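Side-chain contact in histidine triad protein (Plasmodium falciparum 3D7, PDB 5CS2), which probably hydrolyses diadenosine triphosphate to AMP and ADP as an Fhit-like member of the histidine triad family, and binds the anti-plasmodial natural product cyclomarin A: residues K6-K11 / I78-N83. Numbering follows the deposited sequence.
Sequences KNILEK and INLLCN
Ile-8 and Leu-80 carry this contact, in which one turn of the short N-terminal helix rests on the long helix 72-93. Their CA atoms lie 6.4 Å apart, and the two helix segments run roughly antiparallel, at 151° between their directions, with the axes 9.8 Å from each other. Ile-8 holds CG1 beside its backbone N (chi1 -78°), leaving CG2 anti to that N, and this brings the CG2 methyl against the base of Leu-80: CG2 of Ile-8 is 3.9 Å from CB of Leu-80 and 3.7 Å from the carbonyl O of Leu-80. The other branch carries CD1 of Ile-8 past the same carbonyl to 4.2 Å from OD1 of Asn-83. One methyl of Leu-80 reaches the stem of Lys-11; CD1 of Leu-80 stands 4.1 Å from CD of Lys-11. Here the lysine contributes only aliphatic carbon: beyond CD the chain bends at chi4 (-67°), and NZ lies clear of Leu-80. No hydrogen bond joins the two segments; the contact is small, burying 200 Å² in all, and is held by van der Waals packing, mostly of carbon, including a methyl against a backbone carbonyl. The amide of Asn-83 finds its polar partners elsewhere, OD1 with Lys-4 NZ and ND2 with the Tyr-67 carbonyl of the second subunit. Ile-72 of that subunit also packs on Ile-8, so the contact is part of the dimer interface. Within the chain, Ile-8 and Leu-9 both touch Phe-84 on the next turn of helix 72-93, whose other flank sends Ile-78 and Cys-82 onto Ile-117 of strand 116-122; the long helix thus lies between the N-terminal helix and the central antiparallel sheet.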
loop_
_atom_site.group_PDB
_atom_site.type_symbol
_atom_site.label_atom_id
_atom_site.label_comp_id
_atom_site.label_asym_id
_atom_site.label_seq_id
_atom_site.Cartn_x
_atom_site.Cartn_y
_atom_site.Cartn_z
ATOM N N LYS A 6 -2.356 -5.941 -18.479
ATOM C CA LYS A 6 -1.488 -5.665 -19.611
ATOM C C LYS A 6 -1.273 -4.156 -19.619
ATOM O O LYS A 6 -0.153 -3.701 -19.845
ATOM C CB LYS A 6 -2.173 -6.142 -20.917
ATOM C CG LYS A 6 -1.334 -5.949 -22.181
ATOM C CD LYS A 6 -2.148 -6.269 -23.442
ATOM C CE LYS A 6 -1.745 -5.453 -24.654
ATOM N NZ LYS A 6 -0.440 -5.883 -25.227
ATOM N N ASN A 7 -2.334 -3.376 -19.306
ATOM C CA ASN A 7 -2.256 -1.918 -19.274
ATOM C C ASN A 7 -1.337 -1.460 -18.128
ATOM O O ASN A 7 -0.563 -0.518 -18.298
ATOM C CB ASN A 7 -3.649 -1.300 -19.130
ATOM C CG ASN A 7 -3.680 0.176 -19.452
ATOM O OD1 ASN A 7 -2.774 0.728 -20.085
ATOM N ND2 ASN A 7 -4.743 0.848 -19.053
ATOM N N ILE A 8 -1.375 -2.170 -16.988
ATOM C CA ILE A 8 -0.497 -1.823 -15.866
ATOM C C ILE A 8 0.968 -2.072 -16.300
ATOM O O ILE A 8 1.819 -1.210 -16.099
ATOM C CB ILE A 8 -0.880 -2.649 -14.618
ATOM C CG1 ILE A 8 -2.148 -2.061 -13.949
ATOM C CG2 ILE A 8 0.311 -2.791 -13.598
ATOM C CD1 ILE A 8 -2.632 -2.839 -12.672
ATOM N N LEU A 9 1.230 -3.233 -16.931
ATOM C CA LEU A 9 2.578 -3.595 -17.396
ATOM C C LEU A 9 3.135 -2.583 -18.379
ATOM O O LEU A 9 4.314 -2.234 -18.306
ATOM C CB LEU A 9 2.610 -5.031 -17.945
ATOM C CG LEU A 9 2.436 -6.150 -16.927
ATOM C CD1 LEU A 9 2.305 -7.458 -17.633
ATOM C CD2 LEU A 9 3.656 -6.263 -15.967
ATOM N N GLU A 10 2.262 -2.022 -19.233
ATOM C CA GLU A 10 2.669 -0.975 -20.166
ATOM C C GLU A 10 3.086 0.260 -19.367
ATOM O O GLU A 10 4.148 0.826 -19.632
ATOM C CB GLU A 10 1.528 -0.654 -21.151
ATOM C CG GLU A 10 1.188 -1.829 -22.072
ATOM C CD GLU A 10 -0.142 -1.819 -22.820
ATOM O OE1 GLU A 10 -1.085 -1.120 -22.379
ATOM O OE2 GLU A 10 -0.251 -2.553 -23.830
ATOM N N LYS A 11 2.303 0.618 -18.320
ATOM C CA LYS A 11 2.616 1.763 -17.459
ATOM C C LYS A 11 3.908 1.545 -16.677
ATOM O O LYS A 11 4.621 2.516 -16.390
ATOM C CB LYS A 11 1.447 2.078 -16.511
ATOM C CG LYS A 11 0.220 2.581 -17.261
ATOM C CD LYS A 11 -0.961 2.883 -16.358
ATOM C CE LYS A 11 -2.164 3.349 -17.155
ATOM N NZ LYS A 11 -1.941 4.670 -17.809
ATOM N N ILE A 78 5.390 1.446 -7.875
ATOM C CA ILE A 78 5.447 0.384 -6.887
ATOM C C ILE A 78 4.037 -0.132 -6.506
ATOM O O ILE A 78 3.877 -1.327 -6.216
ATOM C CB ILE A 78 6.322 0.725 -5.653
ATOM C CG1 ILE A 78 6.757 -0.582 -4.952
ATOM C CG2 ILE A 78 5.581 1.651 -4.675
ATOM C CD1 ILE A 78 7.836 -0.504 -3.893
ATOM N N ASN A 79 3.040 0.765 -6.576
ATOM C CA ASN A 79 1.679 0.409 -6.195
ATOM C C ASN A 79 0.927 -0.300 -7.296
ATOM O O ASN A 79 0.176 -1.232 -6.988
ATOM C CB ASN A 79 0.945 1.596 -5.642
ATOM C CG ASN A 79 1.371 1.791 -4.198
ATOM O OD1 ASN A 79 1.217 0.912 -3.338
ATOM N ND2 ASN A 79 2.066 2.882 -3.941
ATOM N N LEU A 80 1.156 0.079 -8.547
ATOM C CA LEU A 80 0.588 -0.679 -9.676
ATOM C C LEU A 80 1.227 -2.074 -9.721
ATOM O O LEU A 80 0.523 -3.061 -9.928
ATOM C CB LEU A 80 0.767 0.056 -10.999
ATOM C CG LEU A 80 -0.012 1.372 -11.168
ATOM C CD1 LEU A 80 0.301 1.985 -12.518
ATOM C CD2 LEU A 80 -1.536 1.175 -11.011
ATOM N N LEU A 81 2.556 -2.172 -9.440
ATOM C CA LEU A 81 3.226 -3.480 -9.365
ATOM C C LEU A 81 2.634 -4.345 -8.245
ATOM O O LEU A 81 2.427 -5.537 -8.417
ATOM C CB LEU A 81 4.758 -3.279 -9.157
ATOM C CG LEU A 81 5.566 -4.570 -9.086
ATOM C CD1 LEU A 81 5.410 -5.392 -10.398
ATOM C CD2 LEU A 81 7.036 -4.270 -8.869
ATOM N N CYS A 82 2.347 -3.742 -7.086
ATOM C CA CYS A 82 1.719 -4.441 -5.982
ATOM C C CYS A 82 0.386 -5.057 -6.398
ATOM O O CYS A 82 0.155 -6.241 -6.126
ATOM C CB CYS A 82 1.535 -3.524 -4.777
ATOM S SG CYS A 82 0.803 -4.367 -3.360
ATOM N N ASN A 83 -0.483 -4.250 -6.997
ATOM C CA ASN A 83 -1.811 -4.725 -7.436
ATOM C C ASN A 83 -1.641 -5.875 -8.458
ATOM O O ASN A 83 -2.270 -6.925 -8.295
ATOM C CB ASN A 83 -2.607 -3.564 -8.025
ATOM C CG ASN A 83 -4.058 -3.906 -8.172
ATOM O OD1 ASN A 83 -4.491 -4.391 -9.217
ATOM N ND2 ASN A 83 -4.839 -3.600 -7.165
#